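Local coordinates for Atp-dependent DNA ligase (Psychromonas sp., PDB 4D05), which probably catalyses the ATP-dependent sealing of breaks in DNA, working through an enzyme-adenylate intermediate, at residues 60-65 against 93-98; 179-184 against 235-240; 187-192 against 201-206. All blocks are in the same frame, centred on the assembly; numbering follows the deposited sequence. Where two conformers were deposited one is given.

Contact 1. Residues 60-65 against 93-98. With AMP (adenosine monophosphate), chain H; SO4 (sulfate ion), chain G.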
loop_
_atom_site.group_PDB
_atom_site.type_symbol
_atom_site.label_atom_id
_atom_site.label_comp_id
_atom_site.label_asym_id
_atom_site.label_seq_id
_atom_site.Cartn_x
_atom_site.Cartn_y
_atom_site.Cartn_z
ATOM N N THR A 60 21.611 6.607 12.749
ATOM C CA THR A 60 20.894 5.330 12.768
ATOM C C THR A 60 20.177 5.168 11.429
ATOM O O THR A 60 19.532 6.102 10.961
ATOM C CB THR A 60 19.853 5.343 13.877
ATOM O OG1 THR A 60 20.503 5.587 15.136
ATOM C CG2 THR A 60 19.104 4.041 13.940
ATOM N N ALA A 61 20.316 4.017 10.781
ATOM C CA ALA A 61 19.577 3.791 9.538
ATOM C C ALA A 61 18.080 3.763 9.797
ATOM O O ALA A 61 17.622 3.234 10.807
ATOM C CB ALA A 61 20.016 2.505 8.898
HETATM N N MSE A 62 17.330 4.351 8.874
HETATM C CA MSE A 62 15.887 4.466 9.016
HETATM C C MSE A 62 15.151 4.184 7.698
HETATM O O MSE A 62 15.623 4.548 6.631
HETATM C CB MSE A 62 15.488 5.901 9.501
HETATM C CG MSE A 62 16.155 6.294 10.872
HETATM SE SE MSE A 62 15.601 8.060 11.457
HETATM C CE MSE A 62 16.755 9.078 10.257
ATOM N N ASP A 63 13.983 3.552 7.802
ATOM C CA ASP A 63 13.085 3.311 6.676
ATOM C C ASP A 63 11.851 4.173 6.855
ATOM O O ASP A 63 11.289 4.177 7.912
ATOM C CB ASP A 63 12.637 1.869 6.701
ATOM C CG ASP A 63 13.133 1.091 5.554
ATOM O OD1 ASP A 63 14.357 0.926 5.425
ATOM O OD2 ASP A 63 12.290 0.595 4.788
ATOM N N GLY A 64 11.435 4.903 5.818
ATOM C CA GLY A 64 10.276 5.763 5.930
ATOM C C GLY A 64 9.686 6.130 4.591
ATOM O O GLY A 64 10.115 5.637 3.532
ATOM N N GLU A 65 8.676 6.977 4.668
ATOM C CA GLU A 65 8.000 7.474 3.463
ATOM C C GLU A 65 8.224 8.988 3.385
ATOM O O GLU A 65 7.941 9.694 4.364
ATOM C CB GLU A 65 6.486 7.260 3.571
ATOM C CG GLU A 65 6.009 5.874 3.293
ATOM C CD GLU A 65 6.117 5.395 1.853
ATOM O OE1 GLU A 65 5.715 6.094 0.877
ATOM O OE2 GLU A 65 6.469 4.225 1.710
ATOM N N ILE A 93 8.010 18.554 2.742
ATOM C CA ILE A 93 8.124 17.105 2.905
ATOM C C ILE A 93 8.501 16.710 4.346
ATOM O O ILE A 93 9.244 17.404 5.014
ATOM C CB ILE A 93 9.159 16.534 1.892
ATOM C CG1 ILE A 93 8.696 16.840 0.477
ATOM C CG2 ILE A 93 9.335 15.052 2.074
ATOM C CD1 ILE A 93 9.598 16.286 -0.589
ATOM N N LYS A 94 7.948 15.604 4.815
ATOM C CA LYS A 94 8.383 14.970 6.038
ATOM C C LYS A 94 8.835 13.561 5.678
ATOM O O LYS A 94 8.182 12.862 4.873
ATOM C CB LYS A 94 7.238 14.871 7.061
ATOM C CG LYS A 94 6.729 16.227 7.490
ATOM C CD LYS A 94 5.297 16.229 7.944
ATOM C CE LYS A 94 4.343 15.971 6.772
ATOM N NZ LYS A 94 2.970 16.277 7.187
ATOM N N PHE A 95 9.965 13.158 6.258
ATOM C CA PHE A 95 10.408 11.765 6.258
ATOM C C PHE A 95 9.714 11.087 7.421
ATOM O O PHE A 95 10.043 11.330 8.602
ATOM C CB PHE A 95 11.936 11.694 6.372
ATOM C CG PHE A 95 12.533 10.302 6.209
ATOM C CD1 PHE A 95 12.065 9.405 5.269
ATOM C CD2 PHE A 95 13.593 9.914 7.002
ATOM C CE1 PHE A 95 12.650 8.139 5.128
ATOM C CE2 PHE A 95 14.178 8.676 6.855
ATOM C CZ PHE A 95 13.689 7.769 5.930
HETATM N N MSE A 96 8.694 10.306 7.081
HETATM C CA MSE A 96 7.823 9.647 8.037
HETATM C C MSE A 96 8.317 8.241 8.247
HETATM O O MSE A 96 8.151 7.377 7.383
HETATM C CB MSE A 96 6.377 9.587 7.466
HETATM C CG MSE A 96 5.776 10.935 7.082
HETATM SE SE MSE A 96 5.355 12.155 8.503
HETATM C CE MSE A 96 4.031 11.052 9.417
ATOM N N ILE A 97 8.947 7.995 9.398
ATOM C CA ILE A 97 9.639 6.729 9.576
ATOM C C ILE A 97 8.770 5.632 10.133
ATOM O O ILE A 97 7.887 5.880 10.968
ATOM C CB ILE A 97 10.935 6.914 10.368
ATOM C CG1 ILE A 97 10.667 7.330 11.817
ATOM C CG2 ILE A 97 11.820 7.936 9.620
ATOM C CD1 ILE A 97 11.932 7.318 12.706
ATOM N N PHE A 98 9.075 4.414 9.695
ATOM C CA PHE A 98 8.347 3.254 10.143
ATOM C C PHE A 98 9.258 2.062 10.508
ATOM O O PHE A 98 8.755 1.068 11.003
ATOM C CB PHE A 98 7.250 2.852 9.112
ATOM C CG PHE A 98 7.762 2.600 7.718
ATOM C CD1 PHE A 98 8.483 1.477 7.435
ATOM C CD2 PHE A 98 7.482 3.463 6.681
ATOM C CE1 PHE A 98 8.949 1.225 6.144
ATOM C CE2 PHE A 98 7.943 3.190 5.387
ATOM C CZ PHE A 98 8.665 2.067 5.142
HETATM P P AMP H . 0.963 -0.045 -0.938
HETATM O O1P AMP H . 0.499 -1.363 -1.489
HETATM O O2P AMP H . 1.265 1.181 -1.781
HETATM O "O5'" AMP H . 2.158 -0.368 0.056
HETATM C "C5'" AMP H . 2.621 0.748 0.781
HETATM C "C4'" AMP H . 4.116 0.720 0.695
HETATM O "O4'" AMP H . 4.687 1.775 1.438
HETATM C "C3'" AMP H . 4.567 -0.574 1.283
HETATM O "O3'" AMP H . 5.573 -1.045 0.372
HETATM C "C2'" AMP H . 5.146 -0.196 2.616
HETATM O "O2'" AMP H . 6.281 -1.065 2.640
HETATM C "C1'" AMP H . 5.360 1.347 2.608
HETATM N N9 AMP H . 4.592 2.017 3.712
HETATM C C8 AMP H . 3.737 3.078 3.685
HETATM N N7 AMP H . 3.207 3.359 4.902
HETATM C C5 AMP H . 3.793 2.478 5.743
HETATM C C6 AMP H . 3.661 2.168 7.170
HETATM N N6 AMP H . 2.844 2.905 7.936
HETATM N N1 AMP H . 4.426 1.175 7.638
HETATM C C2 AMP H . 5.205 0.404 6.867
HETATM N N3 AMP H . 5.366 0.603 5.570
HETATM C C4 AMP H . 4.687 1.609 4.969
HETATM S S SO4 G . 21.683 1.149 13.583
HETATM O O1 SO4 G . 21.998 2.057 14.714
HETATM O O2 SO4 G . 22.735 0.105 13.609
HETATM O O3 SO4 G . 20.327 0.491 13.831
HETATM O O4 SO4 G . 21.752 1.893 12.267
#
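Gly64 marks the tight centre of this antiparallel pair. Gly64 CA lies 3.8 Å from Ile97 CA. With no side chain on Gly64, Met96 O comes to 3.0 Å from Gly64 CA, and Phe95 CE1 to 3.5 Å from the same CA. The Phe95 ring reaches there because its CG is anti to the backbone N (chi1 -173°). Met62 O lies at the edge of this ring. Beside it, the bent selenomethionine Met62 sets SE 3.9 Å from Ile97 CD1.

Three backbone hydrogen bonds hold the pair. The straightest runs from Phe98 N to Asp63 O, 2.9 Å long with an N-H...O angle of 176°. Glu65 and Met96 exchange the other two.

Phe98 CG takes the crowded position between backbone N and carbonyl carbon (chi1 56°). This lays the ring against the backbone of Asp63 and Gly64, with Asp63 O over the centre of one face. AMP N3 lies over the centre of the opposite face, 3.4 Å above the ring plane. Glu65 CG meets the ring edge, and Glu65 OE2 approaches AMP O4' to 3.0 Å. The pair thus forms one wall of the adenylate pocket.

The contact is looser at its margins. Thr60 and Ala61 leave the partner strand, and Ala61 N binds a sulfate, probably from the crystallisation liquor. The partly exposed Met96 turns its tip away from residues 60-65; its side chain touches Gln127 and Trp67.

Strand 30-34 flanks strand 62-67, and its Arg31 forms a salt bridge with Asp63. Beyond strand 94-99 lies strand 126-128, where Leu126 touches Phe95 and Ile97.

Contact 2. Residues 179-184 against 235-240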
loop_
_atom_site.group_PDB
_atom_site.type_symbol
_atom_site.label_atom_id
_atom_site.label_comp_id
_atom_site.label_asym_id
_atom_site.label_seq_id
_atom_site.Cartn_x
_atom_site.Cartn_y
_atom_site.Cartn_z
ATOM N N GLU A 179 -8.368 -4.928 -3.413
ATOM C CA GLU A 179 -7.312 -5.159 -4.383
ATOM C C GLU A 179 -7.941 -5.087 -5.794
ATOM O O GLU A 179 -9.122 -5.360 -5.965
ATOM C CB GLU A 179 -6.735 -6.590 -4.176
ATOM C CG GLU A 179 -6.181 -6.901 -2.752
ATOM C CD GLU A 179 -5.771 -8.383 -2.592
ATOM O OE1 GLU A 179 -4.845 -8.819 -3.340
ATOM O OE2 GLU A 179 -6.393 -9.114 -1.746
ATOM N N ASP A 180 -7.157 -4.618 -6.759
ATOM C CA ASP A 180 -7.547 -4.613 -8.177
ATOM C C ASP A 180 -6.558 -5.516 -8.956
ATOM O O ASP A 180 -5.413 -5.716 -8.532
ATOM C CB ASP A 180 -7.556 -3.180 -8.751
ATOM C CG ASP A 180 -8.799 -2.365 -8.345
ATOM O OD1 ASP A 180 -9.697 -2.901 -7.653
ATOM O OD2 ASP A 180 -8.888 -1.176 -8.746
ATOM N N ALA A 181 -6.997 -6.083 -10.080
ATOM C CA ALA A 181 -6.107 -6.829 -10.951
ATOM C C ALA A 181 -6.763 -6.913 -12.325
ATOM O O ALA A 181 -7.912 -6.469 -12.494
ATOM C CB ALA A 181 -5.900 -8.171 -10.408
ATOM N N GLU A 182 -6.031 -7.457 -13.296
ATOM C CA GLU A 182 -6.546 -7.574 -14.667
ATOM C C GLU A 182 -6.896 -8.996 -15.096
ATOM O O GLU A 182 -6.334 -9.995 -14.623
ATOM C CB GLU A 182 -5.562 -6.945 -15.680
ATOM C CG GLU A 182 -5.597 -5.400 -15.699
ATOM C CD GLU A 182 -5.065 -4.781 -14.424
ATOM O OE1 GLU A 182 -3.861 -4.957 -14.149
ATOM O OE2 GLU A 182 -5.831 -4.100 -13.700
ATOM N N ALA A 183 -7.842 -9.081 -16.020
ATOM C CA ALA A 183 -8.255 -10.368 -16.575
ATOM C C ALA A 183 -8.801 -10.140 -17.963
ATOM O O ALA A 183 -9.185 -9.023 -18.308
ATOM C CB ALA A 183 -9.325 -11.022 -15.723
ATOM N N THR A 184 -8.885 -11.219 -18.739
ATOM C CA THR A 184 -9.402 -11.139 -20.098
ATOM C C THR A 184 -10.836 -11.664 -20.137
ATOM O O THR A 184 -11.116 -12.733 -19.602
ATOM C CB THR A 184 -8.513 -11.961 -21.049
ATOM O OG1 THR A 184 -7.202 -11.403 -21.066
ATOM C CG2 THR A 184 -9.068 -11.989 -22.477
ATOM N N TYR A 235 -10.685 -5.869 -12.476
ATOM C CA TYR A 235 -11.675 -6.290 -11.502
ATOM C C TYR A 235 -11.143 -5.990 -10.112
ATOM O O TYR A 235 -9.940 -5.815 -9.929
ATOM C CB TYR A 235 -12.024 -7.760 -11.655
ATOM C CG TYR A 235 -10.890 -8.708 -11.396
ATOM C CD1 TYR A 235 -9.996 -9.037 -12.407
ATOM C CD2 TYR A 235 -10.729 -9.289 -10.157
ATOM C CE1 TYR A 235 -8.934 -9.918 -12.174
ATOM C CE2 TYR A 235 -9.687 -10.167 -9.907
ATOM C CZ TYR A 235 -8.780 -10.471 -10.913
ATOM O OH TYR A 235 -7.750 -11.368 -10.653
ATOM N N ARG A 236 -12.070 -5.935 -9.166
ATOM C CA ARG A 236 -11.783 -5.601 -7.791
ATOM C C ARG A 236 -12.150 -6.804 -6.946
ATOM O O ARG A 236 -13.080 -7.551 -7.286
ATOM C CB ARG A 236 -12.615 -4.369 -7.424
ATOM C CG ARG A 236 -12.452 -3.904 -6.004
ATOM C CD ARG A 236 -13.124 -2.583 -5.813
ATOM N NE ARG A 236 -12.578 -1.553 -6.698
ATOM C CZ ARG A 236 -13.039 -0.303 -6.737
ATOM N NH1 ARG A 236 -14.050 0.087 -5.944
ATOM N NH2 ARG A 236 -12.496 0.574 -7.561
ATOM N N PHE A 237 -11.384 -7.056 -5.879
ATOM C CA PHE A 237 -11.603 -8.245 -5.073
ATOM C C PHE A 237 -10.917 -8.087 -3.725
ATOM O O PHE A 237 -10.214 -7.123 -3.499
ATOM C CB PHE A 237 -11.045 -9.476 -5.801
ATOM C CG PHE A 237 -9.542 -9.504 -5.879
ATOM C CD1 PHE A 237 -8.871 -8.735 -6.796
ATOM C CD2 PHE A 237 -8.792 -10.314 -5.018
ATOM C CE1 PHE A 237 -7.482 -8.761 -6.873
ATOM C CE2 PHE A 237 -7.390 -10.347 -5.103
ATOM C CZ PHE A 237 -6.747 -9.569 -6.043
ATOM N N THR A 238 -11.083 -9.053 -2.854
ATOM C CA THR A 238 -10.237 -9.072 -1.653
ATOM C C THR A 238 -9.978 -10.514 -1.209
ATOM O O THR A 238 -10.893 -11.224 -0.809
ATOM C CB THR A 238 -10.814 -8.181 -0.539
ATOM O OG1 THR A 238 -9.886 -8.179 0.552
ATOM C CG2 THR A 238 -12.157 -8.683 -0.053
ATOM N N GLY A 239 -8.730 -10.952 -1.340
ATOM C CA GLY A 239 -8.355 -12.316 -1.002
ATOM C C GLY A 239 -8.841 -13.356 -1.992
ATOM O O GLY A 239 -9.362 -13.021 -3.048
ATOM N N LYS A 240 -8.685 -14.627 -1.633
ATOM C CA LYS A 240 -9.054 -15.724 -2.502
ATOM C C LYS A 240 -10.001 -16.666 -1.802
ATOM O O LYS A 240 -9.992 -16.794 -0.570
ATOM C CB LYS A 240 -7.821 -16.516 -2.899
ATOM C CG LYS A 240 -6.750 -15.677 -3.556
ATOM C CD LYS A 240 -7.186 -15.268 -4.949
ATOM C CE LYS A 240 -6.102 -14.501 -5.696
ATOM N NZ LYS A 240 -4.764 -15.179 -5.674
HETATM O O HOH W 1 -5.170 -11.133 -12.321
#
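Tyr235 OH is gripped by two hydrogen bonds. One joins it to Asn206 ND2 on strand 199-206. The other joins Tyr235 OH to a water 3.1 Å away, and that water donates to Glu182 O over 2.8 Å. The water therefore bridges the two strands.

The tyrosine ring stands on the face shared with Glu179, Ala181 and Phe237. Ala181 CB packs 3.7 Å from Tyr235 CZ, and Ala183 CB touches the ring at CE1. Next along, Glu179 CB makes a CH-pi contact over the Phe237 face, 3.7 Å from the ring centroid. The chain of Glu179 then extends past the ring, and Glu179 OE2 accepts a 3.0 Å bond from Gly239 N, met from above the carboxylate plane. Four backbone hydrogen bonds zip Glu179 to Phe237 and Ala181 to Tyr235.

The opposite face carries an ion pair. Asp180 and Arg236 lie side by side, with carboxylate and guanidinium planes 13° apart. They form a salt bridge whose hydrogen bond, Arg236 NE to Asp180 OD1, is weak at 3.3 Å. Arg236 also makes a cation-pi contact with Phe178.

The chemistry thus differs by face: ring packing and a backbone-held carboxylate beside Tyr235 and Phe237, one weakly bonded ion pair on the other.

Contact 3. Residues 187-192 against 201-206. With SO4 (sulfate ion), chain E.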
loop_
_atom_site.group_PDB
_atom_site.type_symbol
_atom_site.label_atom_id
_atom_site.label_comp_id
_atom_site.label_asym_id
_atom_site.label_seq_id
_atom_site.Cartn_x
_atom_site.Cartn_y
_atom_site.Cartn_z
ATOM N N ALA A 187 -16.135 -14.872 -22.194
ATOM C CA ALA A 187 -17.497 -15.242 -22.582
ATOM C C ALA A 187 -18.508 -14.392 -21.830
ATOM O O ALA A 187 -18.191 -13.784 -20.790
ATOM C CB ALA A 187 -17.739 -16.697 -22.275
ATOM N N TYR A 188 -19.720 -14.357 -22.381
ATOM C CA TYR A 188 -20.867 -13.762 -21.708
ATOM C C TYR A 188 -21.775 -14.835 -21.123
ATOM O O TYR A 188 -21.902 -15.941 -21.669
ATOM C CB TYR A 188 -21.713 -12.950 -22.677
ATOM C CG TYR A 188 -21.014 -11.817 -23.362
ATOM C CD1 TYR A 188 -20.093 -11.026 -22.701
ATOM C CD2 TYR A 188 -21.293 -11.533 -24.690
ATOM C CE1 TYR A 188 -19.468 -9.964 -23.347
ATOM C CE2 TYR A 188 -20.689 -10.485 -25.343
ATOM C CZ TYR A 188 -19.785 -9.695 -24.662
ATOM O OH TYR A 188 -19.201 -8.652 -25.322
ATOM N N LEU A 189 -22.448 -14.466 -20.029
ATOM C CA LEU A 189 -23.488 -15.289 -19.426
ATOM C C LEU A 189 -24.767 -14.468 -19.498
ATOM O O LEU A 189 -24.936 -13.522 -18.734
ATOM C CB LEU A 189 -23.146 -15.634 -17.964
ATOM C CG LEU A 189 -21.875 -16.483 -17.788
ATOM C CD1 LEU A 189 -21.528 -16.706 -16.313
ATOM C CD2 LEU A 189 -21.971 -17.814 -18.490
ATOM N N PRO A 190 -25.656 -14.790 -20.446
ATOM C CA PRO A 190 -26.941 -14.086 -20.533
ATOM C C PRO A 190 -27.709 -14.043 -19.222
ATOM O O PRO A 190 -27.735 -15.026 -18.471
ATOM C CB PRO A 190 -27.714 -14.901 -21.592
ATOM C CG PRO A 190 -26.611 -15.357 -22.529
ATOM C CD PRO A 190 -25.455 -15.704 -21.586
ATOM N N GLY A 191 -28.362 -12.920 -18.973
ATOM C CA GLY A 191 -29.063 -12.720 -17.728
ATOM C C GLY A 191 -30.447 -13.335 -17.634
ATOM O O GLY A 191 -30.980 -13.870 -18.594
ATOM N N LYS A 192 -31.040 -13.220 -16.451
ATOM C CA LYS A 192 -32.415 -13.685 -16.239
ATOM C C LYS A 192 -33.164 -12.674 -15.393
ATOM O O LYS A 192 -32.558 -11.783 -14.800
ATOM C CB LYS A 192 -32.450 -15.066 -15.573
ATOM C CG LYS A 192 -32.047 -15.108 -14.156
ATOM C CD LYS A 192 -31.987 -16.556 -13.583
ATOM C CE LYS A 192 -33.346 -17.270 -13.606
ATOM N NZ LYS A 192 -33.338 -18.523 -12.781
ATOM N N ALA A 201 -23.671 -11.819 -16.451
ATOM C CA ALA A 201 -22.325 -11.855 -15.927
ATOM C C ALA A 201 -21.363 -12.076 -17.053
ATOM O O ALA A 201 -21.773 -12.392 -18.170
ATOM C CB ALA A 201 -22.193 -12.984 -14.882
ATOM N N ILE A 202 -20.075 -11.900 -16.755
ATOM C CA ILE A 202 -19.014 -12.281 -17.683
ATOM C C ILE A 202 -18.190 -13.390 -17.083
ATOM O O ILE A 202 -18.146 -13.554 -15.849
ATOM C CB ILE A 202 -18.091 -11.114 -18.061
ATOM C CG1 ILE A 202 -17.448 -10.509 -16.803
ATOM C CG2 ILE A 202 -18.860 -10.042 -18.828
ATOM C CD1 ILE A 202 -16.505 -9.332 -17.051
ATOM N N LEU A 203 -17.542 -14.153 -17.949
ATOM C CA LEU A 203 -16.497 -15.057 -17.510
ATOM C C LEU A 203 -15.174 -14.430 -17.927
ATOM O O LEU A 203 -15.036 -13.979 -19.049
ATOM C CB LEU A 203 -16.638 -16.405 -18.171
ATOM C CG LEU A 203 -17.727 -17.316 -17.638
ATOM C CD1 LEU A 203 -17.729 -18.571 -18.547
ATOM C CD2 LEU A 203 -17.556 -17.687 -16.153
ATOM N N VAL A 204 -14.218 -14.392 -17.005
ATOM C CA VAL A 204 -12.902 -13.838 -17.292
ATOM C C VAL A 204 -11.837 -14.857 -16.934
ATOM O O VAL A 204 -12.080 -15.745 -16.133
ATOM C CB VAL A 204 -12.635 -12.525 -16.538
ATOM C CG1 VAL A 204 -13.713 -11.503 -16.859
ATOM C CG2 VAL A 204 -12.518 -12.748 -15.014
ATOM N N LYS A 205 -10.655 -14.705 -17.520
ATOM C CA LYS A 205 -9.501 -15.498 -17.137
ATOM C C LYS A 205 -8.388 -14.538 -16.729
ATOM O O LYS A 205 -7.989 -13.658 -17.509
ATOM C CB LYS A 205 -9.047 -16.407 -18.270
ATOM C CG LYS A 205 -7.912 -17.334 -17.892
ATOM C CD LYS A 205 -7.645 -18.355 -19.006
ATOM C CE LYS A 205 -6.552 -19.338 -18.657
ATOM N NZ LYS A 205 -6.331 -20.336 -19.772
ATOM N N ASN A 206 -7.923 -14.676 -15.494
ATOM C CA ASN A 206 -6.989 -13.705 -14.949
ATOM C C ASN A 206 -5.544 -14.095 -15.201
ATOM O O ASN A 206 -5.254 -15.110 -15.875
ATOM C CB ASN A 206 -7.264 -13.406 -13.459
ATOM C CG ASN A 206 -6.857 -14.539 -12.524
ATOM O OD1 ASN A 206 -6.245 -15.525 -12.936
ATOM N ND2 ASN A 206 -7.207 -14.402 -11.246
HETATM S S SO4 E . -8.390 -23.288 -19.260
HETATM O O1 SO4 E . -7.589 -22.695 -18.182
HETATM O O2 SO4 E . -7.773 -24.567 -19.645
HETATM O O3 SO4 E . -9.808 -23.461 -18.856
HETATM O O4 SO4 E . -8.319 -22.370 -20.398
#
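Leu189 reaches across the strand pair and lays its CD1 over two partners. Leu189 CD1 lies 4.0 Å from Ala201 CB and 4.1 Å from Leu203 CG. Leu189 CG sits anti to the carbonyl carbon (chi1 -63°), which sends the branch along the partner strand. The Leu189 and Leu203 side chains cross at about a right angle. Further along the same face, Leu203 CD1 meets Ala187 CB at 4.2 Å, so two leucines and two alanines form a small apolar patch.

The other face carries one pair. Ile202 CG2 touches the edge of the Tyr188 ring at CD1, 4.2 Å away. The hydroxyl of Tyr188 is engaged elsewhere, with Pro227 O.

The backbones are joined by four hydrogen bonds. Leu203 N to Ala187 O is the straightest, at 2.9 Å and 173°. The return bond from Ala187 N to Leu203 O is weak, 3.4 Å long. Leu189 and Ala201 exchange the other two. Only the bond from Ala187 N is slack.

Lys205 takes no part in the pairing. Its extended chain carries NZ to a sulfate, which it binds through two oxygens, the nearer being O4 at 2.9 Å from Lys205 NZ. The ion probably comes from the crystallisation liquor.

Strand 211-214 continues the sheet beyond strand 199-206. This antiparallel hairpin, formed by strands 179-190 and 199-206, is consistent with the first two strands of an OB fold.

In the fold
Contact 1 belongs to the adenylate-binding part of the chain, whereas contacts 2 and 3 share one antiparallel sheet of the OB-like part. Contact 1 touches AMP directly. The Glu179 side chain of contact 2 remains about 9 Å from the nucleotide. The centres of contacts 1 and 2 are 31 Å apart, and those of contacts 1 and 3 are 46 Å apart, in both cases on opposite sides of the chain's centre. Contacts 2 and 3 have centres 15 Å apart and use successive parts of strand 179-190. A probable hydrogen bond, Thr184 N to Lys205 O at 2.9 Å, joins them. Along the chain, contact 3 is nested inside the loop that contact 2 closes.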